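Local coordinates for protein HTH-type transcriptional regulator mcbR (Escherichia coli UMEA 3718-1, PDB 4P9F) that represses expression of McbA by binding to its promoter region, preventing colanic acid overproduction and mucoidy, and is important for biofilm formation, at residues 8-13 and 36-41; 33-36 and 41-44; 81-86 and 200-205; 120-125 and 170-175. All coordinates share one frame; numbering follows the deposited sequence.

Overall arrangement
From the N terminus, helix 6-19 enters first, and interaction 1 (8-13 with 36-41) closes the loop that carries the chain through strand 28-30 and helix 31-38. Interaction 2 (33-36 with 41-44) closes a much shorter loop, the turn of the helix-turn-helix, and shares Glu36 and Ser41 with interaction 1. Both belong to the DNA-binding part. Interaction 3 (81-86 with 200-205) then opens in the FCD domain and joins helices 73-95 and 191-210, while interaction 4 (120-125 with 170-175), nested inside its loop, ties the start of helix 122-138 to the loop between helices 161-166 and 177-187. Gln204 NE2 and His175 O, 3.0 Å apart, link these two contacts through a probable hydrogen bond.

Interaction 1: residues 8-13 and 36-41; sequences LQVEND and EQLGMS
Met40, a selenomethionine in this crystal, meets Val10 tip to tip, and its side chain can be followed outward. Met40 CB and Met40 CG, 5.9 and 5.3 Å from Val10 CG2, make no contact with it. CG is anti to the carbonyl carbon (chi1 -71°) and the chain is extended beyond it, which carries the selenium across to helix 6-19. There Met40 SE lies 3.5 Å from Val10 CG2, and the terminal CE is 4.0 Å from the same methyl. The second partner is Leu38, which comes obliquely: its CD1 sits 3.9 Å from Val10 CG2 and 4.1 Å from Val10 CG1, so one leucine methyl meets both branches of the valine. The touching atoms are all carbon or selenium, and the contact is purely apolar.

What brings Leu38 and Met40 to the same side is the turn between them. Gly39, with phi 62°, ends helix 31-38 in a Schellman motif, including a weak Gly39 N to Glu36 O bond. The contact thus fastens the turn of the helix-turn-helix onto helix 6-19, while Val10 also touches Ala48 of helix 42-54 and Glu11 forms a salt bridge with Arg51 of that helix.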
loop_
_atom_site.group_PDB
_atom_site.type_symbol
_atom_site.label_atom_id
_atom_site.label_comp_id
_atom_site.label_asym_id
_atom_site.label_seq_id
_atom_site.Cartn_x
_atom_site.Cartn_y
_atom_site.Cartn_z
ATOM N N LEU A 8 5.341 -12.349 -14.384
ATOM C CA LEU A 8 4.307 -11.341 -14.114
ATOM C C LEU A 8 2.918 -11.930 -14.337
ATOM O O LEU A 8 1.991 -11.633 -13.592
ATOM C CB LEU A 8 4.486 -10.109 -15.012
ATOM C CG LEU A 8 3.430 -8.984 -14.878
ATOM C CD1 LEU A 8 3.361 -8.490 -13.418
ATOM C CD2 LEU A 8 3.758 -7.826 -15.839
ATOM N N GLN A 9 2.799 -12.796 -15.346
ATOM C CA GLN A 9 1.514 -13.374 -15.694
ATOM C C GLN A 9 1.027 -14.291 -14.581
ATOM O O GLN A 9 -0.136 -14.242 -14.169
ATOM C CB GLN A 9 1.631 -14.156 -17.008
ATOM C CG GLN A 9 0.318 -14.608 -17.544
ATOM C CD GLN A 9 -0.606 -13.433 -17.781
ATOM O OE1 GLN A 9 -1.696 -13.355 -17.206
ATOM N NE2 GLN A 9 -0.161 -12.494 -18.614
ATOM N N VAL A 10 1.921 -15.115 -14.067
ATOM C CA VAL A 10 1.557 -15.954 -12.925
ATOM C C VAL A 10 1.233 -15.098 -11.691
ATOM O O VAL A 10 0.288 -15.365 -10.971
ATOM C CB VAL A 10 2.688 -16.953 -12.565
ATOM C CG1 VAL A 10 2.298 -17.772 -11.332
ATOM C CG2 VAL A 10 3.000 -17.887 -13.772
ATOM N N GLU A 11 2.042 -14.066 -11.451
ATOM C CA GLU A 11 1.822 -13.211 -10.302
ATOM C C GLU A 11 0.453 -12.511 -10.336
ATOM O O GLU A 11 -0.270 -12.492 -9.336
ATOM C CB GLU A 11 2.899 -12.140 -10.213
ATOM C CG GLU A 11 2.732 -11.310 -8.947
ATOM C CD GLU A 11 3.643 -10.110 -8.907
ATOM O OE1 GLU A 11 4.284 -9.805 -9.946
ATOM O OE2 GLU A 11 3.728 -9.492 -7.824
ATOM N N ASN A 12 0.113 -11.932 -11.486
ATOM C CA ASN A 12 -1.184 -11.270 -11.643
ATOM C C ASN A 12 -2.339 -12.239 -11.513
ATOM O O ASN A 12 -3.368 -11.906 -10.918
ATOM C CB ASN A 12 -1.254 -10.537 -12.980
ATOM C CG ASN A 12 -0.407 -9.286 -12.984
ATOM O OD1 ASN A 12 -0.125 -8.709 -11.923
ATOM N ND2 ASN A 12 -0.019 -8.839 -14.165
ATOM N N ASP A 13 -2.178 -13.447 -12.048
ATOM C CA ASP A 13 -3.242 -14.444 -11.905
ATOM C C ASP A 13 -3.431 -14.874 -10.439
ATOM O O ASP A 13 -4.558 -15.025 -9.963
ATOM C CB ASP A 13 -2.970 -15.642 -12.807
ATOM C CG ASP A 13 -3.178 -15.296 -14.295
ATOM O OD1 ASP A 13 -3.864 -14.284 -14.577
ATOM O OD2 ASP A 13 -2.659 -16.024 -15.174
ATOM N N GLU A 36 3.172 -27.458 -12.828
ATOM C CA GLU A 36 2.569 -28.518 -13.644
ATOM C C GLU A 36 1.201 -28.113 -14.201
ATOM O O GLU A 36 0.881 -28.376 -15.365
ATOM C CB GLU A 36 2.439 -29.810 -12.825
ATOM C CG GLU A 36 3.792 -30.434 -12.562
ATOM C CD GLU A 36 3.737 -31.628 -11.636
ATOM O OE1 GLU A 36 2.659 -31.897 -11.044
ATOM O OE2 GLU A 36 4.790 -32.289 -11.509
ATOM N N GLN A 37 0.389 -27.472 -13.373
ATOM C CA GLN A 37 -0.911 -27.024 -13.825
ATOM C C GLN A 37 -0.802 -25.974 -14.942
ATOM O O GLN A 37 -1.640 -25.935 -15.832
ATOM C CB GLN A 37 -1.721 -26.466 -12.641
ATOM C CG GLN A 37 -2.147 -27.552 -11.631
ATOM C CD GLN A 37 -2.466 -27.006 -10.236
ATOM O OE1 GLN A 37 -2.686 -25.804 -10.055
ATOM N NE2 GLN A 37 -2.487 -27.902 -9.237
ATOM N N LEU A 38 0.231 -25.137 -14.892
ATOM C CA LEU A 38 0.395 -24.039 -15.847
ATOM C C LEU A 38 1.264 -24.420 -17.037
ATOM O O LEU A 38 1.469 -23.610 -17.953
ATOM C CB LEU A 38 1.000 -22.812 -15.149
ATOM C CG LEU A 38 0.163 -22.257 -13.990
ATOM C CD1 LEU A 38 0.795 -21.035 -13.376
ATOM C CD2 LEU A 38 -1.262 -21.972 -14.454
ATOM N N GLY A 39 1.782 -25.647 -17.022
ATOM C CA GLY A 39 2.658 -26.118 -18.089
ATOM C C GLY A 39 3.931 -25.294 -18.194
ATOM O O GLY A 39 4.444 -25.082 -19.293
HETATM N N MSE A 40 4.438 -24.839 -17.046
HETATM C CA MSE A 40 5.615 -23.970 -16.998
HETATM C C MSE A 40 6.769 -24.562 -16.228
HETATM O O MSE A 40 6.592 -25.473 -15.431
HETATM C CB MSE A 40 5.290 -22.629 -16.338
HETATM C CG MSE A 40 4.427 -21.725 -17.161
HETATM SE SE MSE A 40 4.156 -20.039 -16.212
HETATM C CE MSE A 40 2.859 -19.305 -17.463
ATOM N N SER A 41 7.948 -23.979 -16.433
ATOM C CA SER A 41 9.089 -24.196 -15.554
ATOM C C SER A 41 8.783 -23.708 -14.146
ATOM O O SER A 41 7.961 -22.812 -13.946
ATOM C CB SER A 41 10.336 -23.486 -16.084
ATOM O OG SER A 41 10.596 -23.930 -17.396
#

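Interaction 2: residues 33-36 and 41-44; sequences NLAE and SITP
Ala35 CB and Ile42 CD1 approach to 3.6 Å, the one apolar side-chain pair between these two segments. The same alanine methyl lies 4.0 Å from the carbonyl oxygen Ser41 O, so the first shell around it combines a methyl tip with a piece of backbone. Ile42 leaves its backbone pointing away from residues 33-36, and its torsions bring it back: CG1 is anti to the carbonyl carbon (chi1 -68°), and the further bend at chi2 (-59°) folds CD1 over to the alanine, while CG2 does not approach it. The two backbones come close as well, with Ala35 CA and Ile42 CA 5.5 Å apart, an approach with which the small side chain of Ala35 is compatible.

In the next shell, backbone geometry helps to set the approach. Ala35 O and Met40 N form a probable hydrogen bond that closes the end of helix 31-38, and Gly39 turns the chain there. Ser41 then runs extended (psi 151°) and delivers Ile42 to the start of the following helix.

This is the turn of the helix-turn-helix motif, which as a whole spans residues 31-50 and in which the second helix is, as in relatives of this family, probably the one presented to DNA. Ile42 also packs on Thr31 and Lys32 of helix 31-38, and Ala35 on Val45 of helix 42-54. Helix 6-19 completes the arrangement: Leu14 touches Leu34, and Leu6 and Thr7 touch Pro44.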
loop_
_atom_site.group_PDB
_atom_site.type_symbol
_atom_site.label_atom_id
_atom_site.label_comp_id
_atom_site.label_asym_id
_atom_site.label_seq_id
_atom_site.Cartn_x
_atom_site.Cartn_y
_atom_site.Cartn_z
ATOM N N ASN A 33 3.197 -28.234 -8.097
ATOM C CA ASN A 33 1.817 -28.436 -8.576
ATOM C C ASN A 33 1.387 -27.305 -9.478
ATOM O O ASN A 33 0.759 -27.519 -10.508
ATOM C CB ASN A 33 0.813 -28.518 -7.423
ATOM C CG ASN A 33 0.911 -29.803 -6.623
ATOM O OD1 ASN A 33 1.819 -30.602 -6.800
ATOM N ND2 ASN A 33 -0.037 -29.991 -5.713
ATOM N N LEU A 34 1.690 -26.084 -9.067
ATOM C CA LEU A 34 1.253 -24.929 -9.844
ATOM C C LEU A 34 1.984 -24.898 -11.192
ATOM O O LEU A 34 1.381 -24.620 -12.214
ATOM C CB LEU A 34 1.498 -23.627 -9.074
ATOM C CG LEU A 34 0.955 -22.371 -9.776
ATOM C CD1 LEU A 34 -0.485 -22.583 -10.247
ATOM C CD2 LEU A 34 1.059 -21.143 -8.828
ATOM N N ALA A 35 3.291 -25.173 -11.177
ATOM C CA ALA A 35 4.059 -25.214 -12.422
ATOM C C ALA A 35 3.484 -26.284 -13.370
ATOM O O ALA A 35 3.308 -26.050 -14.575
ATOM C CB ALA A 35 5.542 -25.477 -12.128
ATOM N N GLU A 36 3.172 -27.458 -12.828
ATOM C CA GLU A 36 2.569 -28.518 -13.644
ATOM C C GLU A 36 1.201 -28.113 -14.201
ATOM O O GLU A 36 0.881 -28.376 -15.365
ATOM C CB GLU A 36 2.439 -29.810 -12.825
ATOM C CG GLU A 36 3.792 -30.434 -12.562
ATOM C CD GLU A 36 3.737 -31.628 -11.636
ATOM O OE1 GLU A 36 2.659 -31.897 -11.044
ATOM O OE2 GLU A 36 4.790 -32.289 -11.509
ATOM N N SER A 41 7.948 -23.979 -16.433
ATOM C CA SER A 41 9.089 -24.196 -15.554
ATOM C C SER A 41 8.783 -23.708 -14.146
ATOM O O SER A 41 7.961 -22.812 -13.946
ATOM C CB SER A 41 10.336 -23.486 -16.084
ATOM O OG SER A 41 10.596 -23.930 -17.396
ATOM N N ILE A 42 9.425 -24.336 -13.172
ATOM C CA ILE A 42 9.358 -23.906 -11.775
ATOM C C ILE A 42 9.759 -22.447 -11.564
ATOM O O ILE A 42 9.198 -21.739 -10.713
ATOM C CB ILE A 42 10.317 -24.778 -10.906
ATOM C CG1 ILE A 42 9.821 -26.208 -10.831
ATOM C CG2 ILE A 42 10.389 -24.264 -9.493
ATOM C CD1 ILE A 42 8.464 -26.310 -10.250
ATOM N N THR A 43 10.752 -22.008 -12.332
ATOM C CA THR A 43 11.363 -20.693 -12.104
ATOM C C THR A 43 10.398 -19.492 -12.098
ATOM O O THR A 43 10.361 -18.765 -11.112
ATOM C CB THR A 43 12.480 -20.433 -13.125
ATOM O OG1 THR A 43 13.464 -21.467 -13.002
ATOM C CG2 THR A 43 13.115 -19.078 -12.873
ATOM N N PRO A 44 9.590 -19.298 -13.165
ATOM C CA PRO A 44 8.709 -18.118 -13.048
ATOM C C PRO A 44 7.592 -18.291 -12.008
ATOM O O PRO A 44 7.147 -17.310 -11.427
ATOM C CB PRO A 44 8.099 -17.978 -14.452
ATOM C CG PRO A 44 8.146 -19.383 -15.039
ATOM C CD PRO A 44 9.432 -20.000 -14.460
#

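Interaction 3: residues 81-86 and 200-205; sequences RIRYEL and EIMQQN
Arg83 NH1 lies 4.0 Å from Met202 SE and is at the same time held in a salt bridge by Glu87 OE2. A second grip on the guanidinium comes from Asn80 OD1, which accepts a hydrogen bond from Arg83 NE. Asn80 and Glu87 belong to the same helix, 73-95, which thus steadies its own arginine. CG of Arg83 stands between the backbone N and the carbonyl carbon (chi1 73°), and from there the chain runs extended to NE, sliding past Met202 in the opposite direction.

Met202, a selenomethionine here, reaches from helix 191-210 to both Arg83 and Tyr84, SE nearest the first and CE the second. A bend at chi3 (-71°) turns CE to the tyrosine, where it lies 3.5 Å from Tyr84 CD1 and 4.0 Å from Tyr84 CE1. The two side chains cross at about a right angle, and CE comes to the ring obliquely. Of the facing backbones, Tyr84 CA and Met202 CA are nearest at 7.9 Å.

The contact joins two long helices of the all-helical FCD domain; helix 73-95 also packs against the second subunit, Leu86 meeting Leu86 of that chain. Chemically, the buried arginine has two of its polar partners on its own helix and presents NH1 to a soft, polarisable selenium. With Arg133 NH1 also close by, the carboxylate of Glu87 probably offsets some of the gathered positive charge.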
loop_
_atom_site.group_PDB
_atom_site.type_symbol
_atom_site.label_atom_id
_atom_site.label_comp_id
_atom_site.label_asym_id
_atom_site.label_seq_id
_atom_site.Cartn_x
_atom_site.Cartn_y
_atom_site.Cartn_z
ATOM N N ARG A 81 -10.226 -0.378 7.260
ATOM C CA ARG A 81 -10.006 0.989 7.715
ATOM C C ARG A 81 -9.034 1.712 6.789
ATOM O O ARG A 81 -9.255 2.870 6.431
ATOM C CB ARG A 81 -9.490 1.005 9.153
ATOM C CG ARG A 81 -10.510 0.490 10.146
ATOM C CD ARG A 81 -9.930 0.355 11.537
ATOM N NE ARG A 81 -9.692 1.651 12.143
ATOM C CZ ARG A 81 -9.415 1.822 13.427
ATOM N NH1 ARG A 81 -9.335 0.771 14.230
ATOM N NH2 ARG A 81 -9.216 3.043 13.905
ATOM N N ILE A 82 -7.979 1.020 6.377
ATOM C CA ILE A 82 -7.010 1.610 5.466
ATOM C C ILE A 82 -7.638 1.870 4.098
ATOM O O ILE A 82 -7.555 2.972 3.561
ATOM C CB ILE A 82 -5.760 0.716 5.283
ATOM C CG1 ILE A 82 -5.061 0.464 6.628
ATOM C CG2 ILE A 82 -4.777 1.379 4.303
ATOM C CD1 ILE A 82 -3.997 -0.637 6.582
ATOM N N ARG A 83 -8.284 0.866 3.531
ATOM C CA ARG A 83 -8.790 1.024 2.179
ATOM C C ARG A 83 -9.982 1.972 2.132
ATOM O O ARG A 83 -10.274 2.556 1.093
ATOM C CB ARG A 83 -9.166 -0.323 1.604
ATOM C CG ARG A 83 -10.432 -0.902 2.190
ATOM C CD ARG A 83 -10.619 -2.294 1.633
ATOM N NE ARG A 83 -11.878 -2.910 2.048
ATOM C CZ ARG A 83 -12.986 -2.921 1.319
ATOM N NH1 ARG A 83 -13.012 -2.344 0.114
ATOM N NH2 ARG A 83 -14.061 -3.531 1.792
ATOM N N TYR A 84 -10.674 2.108 3.249
ATOM C CA TYR A 84 -11.755 3.078 3.333
ATOM C C TYR A 84 -11.254 4.451 2.901
ATOM O O TYR A 84 -11.791 5.035 1.964
ATOM C CB TYR A 84 -12.316 3.133 4.749
ATOM C CG TYR A 84 -13.442 4.127 4.943
ATOM C CD1 TYR A 84 -14.766 3.790 4.661
ATOM C CD2 TYR A 84 -13.180 5.403 5.415
ATOM C CE1 TYR A 84 -15.801 4.718 4.856
ATOM C CE2 TYR A 84 -14.197 6.327 5.614
ATOM C CZ TYR A 84 -15.504 5.982 5.337
ATOM O OH TYR A 84 -16.494 6.919 5.537
ATOM N N GLU A 85 -10.187 4.935 3.537
ATOM C CA GLU A 85 -9.633 6.239 3.179
ATOM C C GLU A 85 -9.119 6.288 1.755
ATOM O O GLU A 85 -9.346 7.273 1.055
ATOM C CB GLU A 85 -8.515 6.652 4.138
ATOM C CG GLU A 85 -8.962 6.730 5.572
ATOM C CD GLU A 85 -10.017 7.808 5.804
ATOM O OE1 GLU A 85 -10.042 8.807 5.049
ATOM O OE2 GLU A 85 -10.813 7.661 6.755
ATOM N N LEU A 86 -8.433 5.233 1.320
ATOM C CA LEU A 86 -7.809 5.256 -0.000
ATOM C C LEU A 86 -8.830 5.221 -1.126
ATOM O O LEU A 86 -8.685 5.937 -2.121
ATOM C CB LEU A 86 -6.844 4.082 -0.151
ATOM C CG LEU A 86 -5.673 4.093 0.846
ATOM C CD1 LEU A 86 -4.656 2.961 0.582
ATOM C CD2 LEU A 86 -4.979 5.469 0.884
ATOM N N GLU A 200 -21.341 3.438 1.497
ATOM C CA GLU A 200 -22.493 2.558 1.694
ATOM C C GLU A 200 -22.230 1.179 1.079
ATOM O O GLU A 200 -22.568 0.145 1.665
ATOM C CB GLU A 200 -23.759 3.186 1.075
ATOM C CG GLU A 200 -24.376 4.373 1.850
ATOM C CD GLU A 200 -25.334 3.958 2.966
ATOM O OE1 GLU A 200 -26.336 3.277 2.663
ATOM O OE2 GLU A 200 -25.118 4.342 4.135
ATOM N N ILE A 201 -21.631 1.168 -0.111
ATOM C CA ILE A 201 -21.284 -0.088 -0.791
ATOM C C ILE A 201 -20.344 -0.913 0.071
ATOM O O ILE A 201 -20.545 -2.117 0.273
ATOM C CB ILE A 201 -20.639 0.180 -2.176
ATOM C CG1 ILE A 201 -21.706 0.714 -3.148
ATOM C CG2 ILE A 201 -19.995 -1.097 -2.750
ATOM C CD1 ILE A 201 -21.156 1.185 -4.461
HETATM N N MSE A 202 -19.319 -0.257 0.586
HETATM C CA MSE A 202 -18.332 -0.938 1.395
HETATM C C MSE A 202 -18.947 -1.438 2.689
HETATM O O MSE A 202 -18.722 -2.582 3.073
HETATM C CB MSE A 202 -17.137 -0.019 1.671
HETATM C CG MSE A 202 -16.286 0.272 0.408
HETATM SE SE MSE A 202 -14.608 1.247 0.806
HETATM C CE MSE A 202 -15.316 2.995 1.264
ATOM N N GLN A 203 -19.757 -0.606 3.338
ATOM C CA GLN A 203 -20.399 -1.003 4.594
ATOM C C GLN A 203 -21.261 -2.255 4.431
ATOM O O GLN A 203 -21.153 -3.201 5.226
ATOM C CB GLN A 203 -21.260 0.133 5.155
ATOM C CG GLN A 203 -20.478 1.180 5.895
ATOM C CD GLN A 203 -21.353 2.305 6.402
ATOM O OE1 GLN A 203 -22.574 2.160 6.516
ATOM N NE2 GLN A 203 -20.732 3.438 6.702
ATOM N N GLN A 204 -22.089 -2.280 3.392
ATOM C CA GLN A 204 -22.971 -3.428 3.190
ATOM C C GLN A 204 -22.180 -4.693 2.796
ATOM O O GLN A 204 -22.535 -5.797 3.215
ATOM C CB GLN A 204 -24.048 -3.110 2.141
ATOM C CG GLN A 204 -23.541 -2.969 0.700
ATOM C CD GLN A 204 -24.645 -2.629 -0.309
ATOM O OE1 GLN A 204 -25.752 -2.236 0.068
ATOM N NE2 GLN A 204 -24.343 -2.792 -1.595
ATOM N N ASN A 205 -21.095 -4.541 2.032
ATOM C CA ASN A 205 -20.323 -5.709 1.596
ATOM C C ASN A 205 -19.508 -6.302 2.754
ATOM O O ASN A 205 -19.408 -7.526 2.914
ATOM C CB ASN A 205 -19.404 -5.357 0.401
ATOM C CG ASN A 205 -20.192 -5.085 -0.888
ATOM O OD1 ASN A 205 -21.384 -5.369 -0.967
ATOM N ND2 ASN A 205 -19.517 -4.568 -1.908
#

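Interaction 4: residues 120-125 and 170-175; sequences GDMEQI and AELREH
Methyl tips, not flat groups, make this contact: Met122 CE and Ile125 CD1 both come to Leu172 CD1, and no ring or amide plane takes part. The carboxylate of Asp121 is used within its own segment, where it caps the N-terminal end of helix 122-138. The setting is an N-capped helix start in the helical FCD domain, facing the loop between helices 161-166 and 177-187.

Met122, a selenomethionine, has CG anti to its backbone N (chi1 176°) and then bends at both chi2 and chi3. That curl brings CE to 4.1 Å from Leu172 CD1, the two side chains crossing at about a right angle. Ile125, one turn further along, points at the loop directly and places CD1 4.3 Å from Leu172 CD1. A single leucine methyl therefore serves two residues of helix 122-138, at distances that indicate ordinary van der Waals packing.

Outside the two segments, Pro169 touches both Met122 and Ile125, Tyr164 of helix 161-166 touches Met122, and Ile208 of helix 191-210 lies against Leu172. The leucine thus reaches helix 191-210 as well as helix 122-138.

The start of helix 122-138 is sharply defined. Gly120, with phi 76°, ends helix 100-119 in a Schellman motif, its N bonded to Gln117 O and Asp121 N to Ala116 O. The next helix begins at once, with Ile125 N donating to Asp121 O at 3.0 Å. Asp121 OD1 also accepts a weak capping bond from Gln124 N, 3.4 Å long but nearly straight at 167°.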
loop_
_atom_site.group_PDB
_atom_site.type_symbol
_atom_site.label_atom_id
_atom_site.label_comp_id
_atom_site.label_asym_id
_atom_site.label_seq_id
_atom_site.Cartn_x
_atom_site.Cartn_y
_atom_site.Cartn_z
ATOM N N GLY A 120 -26.607 -16.017 -10.716
ATOM C CA GLY A 120 -26.132 -16.646 -9.494
ATOM C C GLY A 120 -24.649 -16.993 -9.544
ATOM O O GLY A 120 -24.192 -17.915 -8.861
ATOM N N ASP A 121 -23.901 -16.260 -10.363
ATOM C CA ASP A 121 -22.467 -16.489 -10.525
ATOM C C ASP A 121 -21.647 -15.672 -9.518
ATOM O O ASP A 121 -21.340 -14.498 -9.746
ATOM C CB ASP A 121 -22.049 -16.152 -11.957
ATOM C CG ASP A 121 -20.682 -16.691 -12.307
ATOM O OD1 ASP A 121 -19.874 -16.942 -11.386
ATOM O OD2 ASP A 121 -20.421 -16.878 -13.513
HETATM N N MSE A 122 -21.284 -16.295 -8.405
HETATM C CA MSE A 122 -20.701 -15.537 -7.312
HETATM C C MSE A 122 -19.341 -14.984 -7.703
HETATM O O MSE A 122 -19.010 -13.860 -7.350
HETATM C CB MSE A 122 -20.575 -16.385 -6.049
HETATM C CG MSE A 122 -19.863 -15.636 -4.906
HETATM SE SE MSE A 122 -20.865 -14.094 -4.272
HETATM C CE MSE A 122 -22.161 -15.044 -3.188
ATOM N N GLU A 123 -18.556 -15.765 -8.439
ATOM C CA GLU A 123 -17.221 -15.312 -8.829
ATOM C C GLU A 123 -17.279 -14.070 -9.730
ATOM O O GLU A 123 -16.517 -13.121 -9.548
ATOM C CB GLU A 123 -16.453 -16.437 -9.515
ATOM C CG GLU A 123 -15.057 -16.009 -9.908
ATOM C CD GLU A 123 -14.306 -17.107 -10.641
ATOM O OE1 GLU A 123 -14.865 -18.214 -10.775
ATOM O OE2 GLU A 123 -13.171 -16.854 -11.098
ATOM N N GLN A 124 -18.210 -14.082 -10.674
ATOM C CA GLN A 124 -18.422 -12.968 -11.586
ATOM C C GLN A 124 -18.951 -11.733 -10.863
ATOM O O GLN A 124 -18.563 -10.615 -11.183
ATOM C CB GLN A 124 -19.387 -13.396 -12.691
ATOM C CG GLN A 124 -18.677 -13.884 -13.930
ATOM C CD GLN A 124 -17.870 -12.780 -14.600
ATOM O OE1 GLN A 124 -16.676 -12.588 -14.316
ATOM N NE2 GLN A 124 -18.521 -12.051 -15.508
ATOM N N ILE A 125 -19.814 -11.932 -9.874
ATOM C CA ILE A 125 -20.265 -10.834 -9.019
ATOM C C ILE A 125 -19.070 -10.159 -8.332
ATOM O O ILE A 125 -18.919 -8.932 -8.316
ATOM C CB ILE A 125 -21.238 -11.325 -7.926
ATOM C CG1 ILE A 125 -22.551 -11.815 -8.544
ATOM C CG2 ILE A 125 -21.485 -10.217 -6.879
ATOM C CD1 ILE A 125 -23.502 -12.378 -7.532
ATOM N N ALA A 170 -28.762 -14.755 -4.542
ATOM C CA ALA A 170 -30.117 -14.231 -4.662
ATOM C C ALA A 170 -30.406 -13.195 -3.577
ATOM O O ALA A 170 -31.247 -12.312 -3.756
ATOM C CB ALA A 170 -31.125 -15.355 -4.590
ATOM N N GLU A 171 -29.714 -13.319 -2.448
ATOM C CA GLU A 171 -29.892 -12.400 -1.324
ATOM C C GLU A 171 -29.071 -11.126 -1.500
ATOM O O GLU A 171 -28.995 -10.295 -0.594
ATOM C CB GLU A 171 -29.509 -13.090 -0.013
ATOM N N LEU A 172 -28.437 -10.982 -2.658
ATOM C CA LEU A 172 -27.626 -9.801 -2.933
ATOM C C LEU A 172 -28.301 -8.859 -3.926
ATOM O O LEU A 172 -27.724 -7.843 -4.312
ATOM C CB LEU A 172 -26.264 -10.224 -3.476
ATOM C CG LEU A 172 -25.406 -11.172 -2.631
ATOM C CD1 LEU A 172 -24.095 -11.476 -3.347
ATOM C CD2 LEU A 172 -25.132 -10.570 -1.260
ATOM N N ARG A 173 -29.555 -9.154 -4.257
ATOM C CA ARG A 173 -30.271 -8.437 -5.306
ATOM C C ARG A 173 -30.302 -6.935 -5.054
ATOM O O ARG A 173 -29.953 -6.144 -5.931
ATOM C CB ARG A 173 -31.694 -8.984 -5.438
ATOM C CG ARG A 173 -32.548 -8.283 -6.481
ATOM C CD ARG A 173 -31.918 -8.329 -7.859
ATOM N NE ARG A 173 -32.797 -7.757 -8.873
ATOM C CZ ARG A 173 -32.824 -6.468 -9.194
ATOM N NH1 ARG A 173 -32.017 -5.612 -8.578
ATOM N NH2 ARG A 173 -33.659 -6.034 -10.131
ATOM N N GLU A 174 -30.679 -6.553 -3.840
ATOM C CA GLU A 174 -30.873 -5.152 -3.502
ATOM C C GLU A 174 -29.555 -4.383 -3.379
ATOM O O GLU A 174 -29.532 -3.151 -3.420
ATOM C CB GLU A 174 -31.658 -5.068 -2.196
ATOM C CG GLU A 174 -32.272 -3.723 -1.909
ATOM C CD GLU A 174 -33.254 -3.780 -0.755
ATOM O OE1 GLU A 174 -33.550 -2.716 -0.189
ATOM O OE2 GLU A 174 -33.730 -4.887 -0.418
ATOM N N HIS A 175 -28.457 -5.122 -3.284
ATOM C CA HIS A 175 -27.121 -4.549 -3.117
ATOM C C HIS A 175 -26.627 -3.819 -4.377
ATOM O O HIS A 175 -25.655 -3.066 -4.329
ATOM C CB HIS A 175 -26.137 -5.661 -2.726
ATOM C CG HIS A 175 -26.330 -6.171 -1.329
ATOM N ND1 HIS A 175 -27.474 -6.842 -0.938
ATOM C CD2 HIS A 175 -25.527 -6.135 -0.247
ATOM C CE1 HIS A 175 -27.369 -7.174 0.333
ATOM N NE2 HIS A 175 -26.199 -6.762 0.782
#